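Local coordinates for putative GH105 family protein (Salmonella enterica subsp. enterica serovar Paratyphi A, PDB 3QWT), which is of unknown function but has an alpha/alpha toroid fold and, as a possible GH105 member, probably hydrolyses the glycosidic bond of unsaturated uronic acid residues, at residues A[205-208]-A[213-216]; A[269-274]-A[279-284]. All blocks are in the same frame, centred on the assembly; numbering follows the deposited sequence.

Contact 1: residues A[205-208]-A[213-216]; sequences LMDK and WFHG
The carbonyl oxygen of L205, in the last turn of helix 188-205, accepts a short, nearly straight hydrogen bond from the backbone N of F214 (L205 O to F214 N 2.7 Å, 167° at the hydrogen). It is the only hydrogen bond between 205-208 and 213-216, and it flanks a single beta bridge, M206 with W213, as the chain leaves the helix and doubles back. The W213 indole lies over the M206 backbone: M206 CA stands 3.9 Å from the centroid of the five-membered ring of W213, almost on its normal, a CH-pi contact. CG of W213 is anti to its own carbonyl carbon (chi1 -77°), which carries the ring over the 205-206 backbone; with chi2 at 47° the benzene half falls beside L205, where L205 CB meets W213 CE3 at 3.5 Å. Farther along L205, CD2 packs on the backbone of G216, 3.3 Å from its C. The other aromatic, F214, meets D207, whose CB reaches F214 CE2 at 3.4 Å. The ring crosses obliquely beside a carboxylate that T210 also engages and whose charge is probably offset largely by R229. The contact forms the turn out of helix 188-205 into strand 216-218, which pairs antiparallel with 165-167 in the alpha/alpha toroid; W213 and M206 also touch helix 255-272, and M206 packs on Q203 of the second subunit.

Contact 2: residues A[269-274]-A[279-284]; sequences AALAKC and GLWHTL
W281 NE1 donates to the backbone oxygen of L271 at the C-terminal end of helix 255-272, with W281 NE1 to L271 O at 2.9 Å and 161° at the hydrogen. CG of W281 is anti to its carbonyl carbon (chi1 -82°), and chi2 near -93° turns the ring so that NE1 reaches the acceptor, which lies close to the indole plane. The same oxygen takes the i to i+3 bond that ends the helix, from the backbone N of C274 (C274 N to L271 O 3.0 Å); the two donors approach from opposite faces of the carbonyl plane. L271 crosses the indole at about a right angle; its CD2 methyl touches W281 NE1 at 3.7 Å and makes an off-centre CH-pi contact with the five-membered ring. C274 CB fits against the ring edge, 3.9 Å from W281 CD1. A water joins the same C274 to the residue after the tryptophan: it donates to C274 O (2.6 Å from the water oxygen) and accepts from H282 N (2.8 Å). H282 turns a ring edge loosely toward C274 O, while its ND1 is tied to S290 O.

Beyond this shell, W281 N is bonded to T297 OG1, and F300 of helix 294-309 meets the indole edge-to-face. V320 and A324 of helix 318-330 also touch it, so two further helices pack on the indole and probably help to fix it. The contact is a helix C-terminus carrying the return loop's tryptophan: the buried indole N-H is satisfied by a main-chain carbonyl that the helix dipole would probably strengthen as acceptor, and the water extends this polar join.

Contacts 1 and 2 follow one another along the chain, each closing a short loop after a helix, with a tryptophan packed back on the helix end. Their centres lie 15 Å apart and their nearest atoms about 7 Å, without touching; each centre is about 17 Å from the centre of the chain. Helix 255-272 relates them: M206 and W213 of contact 1 rest on its A266 and V263, while contact 2 is built at its C-terminal end. Y354 of helix 351-355 gives a second tie, bonding H215 and touching L284. A glycerol, probably from the crystallisation liquor, lies about 6 Å from the H215 side chain and may mark a pocket beside contact 1.

Contact 1: residues A[205-208]-A[213-216]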
loop_
_atom_site.group_PDB
_atom_site.type_symbol
_atom_site.label_atom_id
_atom_site.label_comp_id
_atom_site.label_asym_id
_atom_site.label_seq_id
_atom_site.Cartn_x
_atom_site.Cartn_y
_atom_site.Cartn_z
ATOM N N LEU A 205 -4.442 37.652 -13.159
ATOM C CA LEU A 205 -5.145 37.971 -14.399
ATOM C C LEU A 205 -6.668 37.964 -14.277
ATOM O O LEU A 205 -7.344 38.706 -14.981
ATOM C CB LEU A 205 -4.687 37.050 -15.524
ATOM C CG LEU A 205 -3.212 37.240 -15.893
ATOM C CD1 LEU A 205 -2.651 36.017 -16.630
ATOM C CD2 LEU A 205 -2.993 38.521 -16.722
HETATM N N MSE A 206 -7.208 37.135 -13.388
HETATM C CA MSE A 206 -8.645 37.111 -13.201
HETATM C C MSE A 206 -9.149 38.446 -12.645
HETATM O O MSE A 206 -8.532 39.061 -11.774
HETATM C CB MSE A 206 -9.061 35.972 -12.272
HETATM C CG MSE A 206 -10.568 35.941 -12.004
HETATM SE SE MSE A 206 -11.111 34.752 -10.535
HETATM C CE MSE A 206 -12.978 35.351 -10.498
ATOM N N ASP A 207 -10.288 38.883 -13.149
ATOM C CA ASP A 207 -10.928 40.093 -12.649
ATOM C C ASP A 207 -12.089 39.686 -11.763
ATOM O O ASP A 207 -13.169 39.379 -12.264
ATOM C CB ASP A 207 -11.455 40.907 -13.815
ATOM C CG ASP A 207 -12.241 42.113 -13.366
ATOM O OD1 ASP A 207 -11.925 42.641 -12.284
ATOM O OD2 ASP A 207 -13.162 42.523 -14.096
ATOM N N LYS A 208 -11.870 39.651 -10.454
ATOM C CA LYS A 208 -12.930 39.238 -9.544
ATOM C C LYS A 208 -14.188 40.099 -9.761
ATOM O O LYS A 208 -15.298 39.654 -9.498
ATOM C CB LYS A 208 -12.459 39.347 -8.100
ATOM C CG LYS A 208 -12.065 40.765 -7.733
ATOM C CD LYS A 208 -11.439 40.838 -6.351
ATOM C CE LYS A 208 -10.658 42.125 -6.209
ATOM N NZ LYS A 208 -10.407 42.424 -4.797
ATOM N N TRP A 213 -11.398 37.707 -17.511
ATOM C CA TRP A 213 -9.966 37.866 -17.258
ATOM C C TRP A 213 -9.325 39.047 -17.989
ATOM O O TRP A 213 -9.742 39.419 -19.085
ATOM C CB TRP A 213 -9.221 36.605 -17.686
ATOM C CG TRP A 213 -9.329 35.462 -16.733
ATOM C CD1 TRP A 213 -10.457 34.987 -16.142
ATOM C CD2 TRP A 213 -8.258 34.615 -16.303
ATOM N NE1 TRP A 213 -10.151 33.900 -15.342
ATOM C CE2 TRP A 213 -8.809 33.654 -15.430
ATOM C CE3 TRP A 213 -6.883 34.589 -16.560
ATOM C CZ2 TRP A 213 -8.029 32.668 -14.815
ATOM C CZ3 TRP A 213 -6.107 33.612 -15.956
ATOM C CH2 TRP A 213 -6.684 32.664 -15.082
ATOM N N PHE A 214 -8.282 39.610 -17.390
ATOM C CA PHE A 214 -7.475 40.596 -18.079
ATOM C C PHE A 214 -6.438 39.919 -18.970
ATOM O O PHE A 214 -5.925 38.844 -18.643
ATOM C CB PHE A 214 -6.797 41.515 -17.070
ATOM C CG PHE A 214 -7.769 42.344 -16.281
ATOM C CD1 PHE A 214 -8.583 43.259 -16.919
ATOM C CD2 PHE A 214 -7.887 42.187 -14.912
ATOM C CE1 PHE A 214 -9.500 44.024 -16.187
ATOM C CE2 PHE A 214 -8.800 42.948 -14.184
ATOM C CZ PHE A 214 -9.604 43.863 -14.827
ATOM N N HIS A 215 -6.112 40.552 -20.083
ATOM C CA HIS A 215 -5.154 39.944 -20.999
ATOM C C HIS A 215 -3.784 39.727 -20.351
ATOM O O HIS A 215 -3.255 38.612 -20.369
ATOM C CB HIS A 215 -5.009 40.750 -22.298
ATOM C CG HIS A 215 -4.113 40.096 -23.300
ATOM N ND1 HIS A 215 -3.510 40.789 -24.329
ATOM C CD2 HIS A 215 -3.717 38.806 -23.427
ATOM C CE1 HIS A 215 -2.779 39.951 -25.046
ATOM N NE2 HIS A 215 -2.889 38.744 -24.521
ATOM N N GLY A 216 -3.217 40.785 -19.773
ATOM C CA GLY A 216 -1.874 40.710 -19.229
ATOM C C GLY A 216 -1.658 41.311 -17.848
ATOM O O GLY A 216 -2.487 42.077 -17.333
#

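Contact 2: residues A[269-274]-A[279-284]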
loop_
_atom_site.group_PDB
_atom_site.type_symbol
_atom_site.label_atom_id
_atom_site.label_comp_id
_atom_site.label_asym_id
_atom_site.label_seq_id
_atom_site.Cartn_x
_atom_site.Cartn_y
_atom_site.Cartn_z
ATOM N N ALA A 269 -20.402 32.240 -16.429
ATOM C CA ALA A 269 -21.534 33.099 -16.077
ATOM C C ALA A 269 -21.384 34.490 -16.684
ATOM O O ALA A 269 -22.351 35.056 -17.210
ATOM C CB ALA A 269 -21.714 33.188 -14.542
ATOM N N ALA A 270 -20.177 35.048 -16.617
ATOM C CA ALA A 270 -19.957 36.393 -17.158
ATOM C C ALA A 270 -20.049 36.416 -18.687
ATOM O O ALA A 270 -20.455 37.424 -19.294
ATOM C CB ALA A 270 -18.643 36.946 -16.691
ATOM N N LEU A 271 -19.681 35.299 -19.300
ATOM C CA LEU A 271 -19.711 35.178 -20.752
ATOM C C LEU A 271 -21.146 35.047 -21.221
ATOM O O LEU A 271 -21.514 35.550 -22.280
ATOM C CB LEU A 271 -18.910 33.955 -21.203
ATOM C CG LEU A 271 -17.389 34.109 -21.204
ATOM C CD1 LEU A 271 -16.709 32.751 -21.199
ATOM C CD2 LEU A 271 -16.935 34.937 -22.416
ATOM N N ALA A 272 -21.960 34.364 -20.426
ATOM C CA ALA A 272 -23.349 34.175 -20.790
ATOM C C ALA A 272 -23.984 35.542 -21.029
ATOM O O ALA A 272 -24.703 35.735 -22.018
ATOM C CB ALA A 272 -24.078 33.428 -19.706
ATOM N N LYS A 273 -23.676 36.485 -20.136
ATOM C CA LYS A 273 -24.303 37.809 -20.126
ATOM C C LYS A 273 -23.685 38.754 -21.148
ATOM O O LYS A 273 -24.133 39.890 -21.321
ATOM C CB LYS A 273 -24.178 38.422 -18.730
ATOM C CG LYS A 273 -24.902 37.631 -17.649
ATOM C CD LYS A 273 -24.476 38.059 -16.236
ATOM C CE LYS A 273 -24.354 39.577 -16.110
ATOM N NZ LYS A 273 -25.560 40.312 -16.613
ATOM N N CYS A 274 -22.660 38.256 -21.821
ATOM C CA CYS A 274 -21.789 39.046 -22.660
ATOM C C CYS A 274 -22.044 38.707 -24.117
ATOM O O CYS A 274 -21.570 39.397 -25.013
ATOM C CB CYS A 274 -20.330 38.661 -22.334
ATOM S SG CYS A 274 -19.340 39.996 -21.661
ATOM N N GLY A 279 -24.765 34.931 -31.222
ATOM C CA GLY A 279 -24.133 33.768 -30.633
ATOM C C GLY A 279 -22.629 33.943 -30.565
ATOM O O GLY A 279 -21.920 33.091 -30.031
ATOM N N LEU A 280 -22.149 35.057 -31.113
ATOM C CA LEU A 280 -20.735 35.400 -31.064
ATOM C C LEU A 280 -20.440 36.355 -29.915
ATOM O O LEU A 280 -21.360 36.892 -29.303
ATOM C CB LEU A 280 -20.284 36.015 -32.385
ATOM C CG LEU A 280 -19.660 35.026 -33.381
ATOM C CD1 LEU A 280 -20.696 34.083 -34.001
ATOM C CD2 LEU A 280 -18.913 35.782 -34.455
ATOM N N TRP A 281 -19.156 36.554 -29.625
ATOM C CA TRP A 281 -18.737 37.476 -28.571
ATOM C C TRP A 281 -17.887 38.599 -29.125
ATOM O O TRP A 281 -17.135 38.386 -30.077
ATOM C CB TRP A 281 -17.912 36.748 -27.508
ATOM C CG TRP A 281 -18.707 36.036 -26.512
ATOM C CD1 TRP A 281 -19.122 36.506 -25.295
ATOM C CD2 TRP A 281 -19.187 34.699 -26.615
ATOM N NE1 TRP A 281 -19.829 35.535 -24.632
ATOM C CE2 TRP A 281 -19.884 34.414 -25.420
ATOM C CE3 TRP A 281 -19.090 33.709 -27.601
ATOM C CZ2 TRP A 281 -20.484 33.176 -25.185
ATOM C CZ3 TRP A 281 -19.686 32.484 -27.368
ATOM C CH2 TRP A 281 -20.377 32.227 -26.170
ATOM N N HIS A 282 -17.986 39.777 -28.505
ATOM C CA HIS A 282 -17.193 40.942 -28.900
ATOM C C HIS A 282 -15.702 40.808 -28.535
ATOM O O HIS A 282 -15.350 40.266 -27.478
ATOM C CB HIS A 282 -17.785 42.213 -28.293
ATOM C CG HIS A 282 -19.204 42.470 -28.694
ATOM N ND1 HIS A 282 -19.543 43.108 -29.871
ATOM C CD2 HIS A 282 -20.374 42.186 -28.072
ATOM C CE1 HIS A 282 -20.857 43.204 -29.955
ATOM N NE2 HIS A 282 -21.386 42.657 -28.874
ATOM N N THR A 283 -14.834 41.304 -29.416
ATOM C CA THR A 283 -13.391 41.127 -29.270
ATOM C C THR A 283 -12.882 41.814 -28.006
ATOM O O THR A 283 -11.914 41.365 -27.382
ATOM C CB THR A 283 -12.617 41.596 -30.521
ATOM O OG1 THR A 283 -11.298 41.050 -30.496
ATOM C CG2 THR A 283 -12.540 43.118 -30.586
ATOM N N LEU A 284 -13.535 42.908 -27.629
ATOM C CA LEU A 284 -13.478 43.361 -26.246
ATOM C C LEU A 284 -14.819 42.985 -25.665
ATOM O O LEU A 284 -15.844 43.568 -26.035
ATOM C CB LEU A 284 -13.253 44.857 -26.141
ATOM C CG LEU A 284 -11.851 45.401 -25.873
ATOM C CD1 LEU A 284 -10.820 44.303 -25.726
ATOM C CD2 LEU A 284 -11.457 46.397 -26.956
HETATM O O HOH W 1 -19.184 39.954 -25.984
#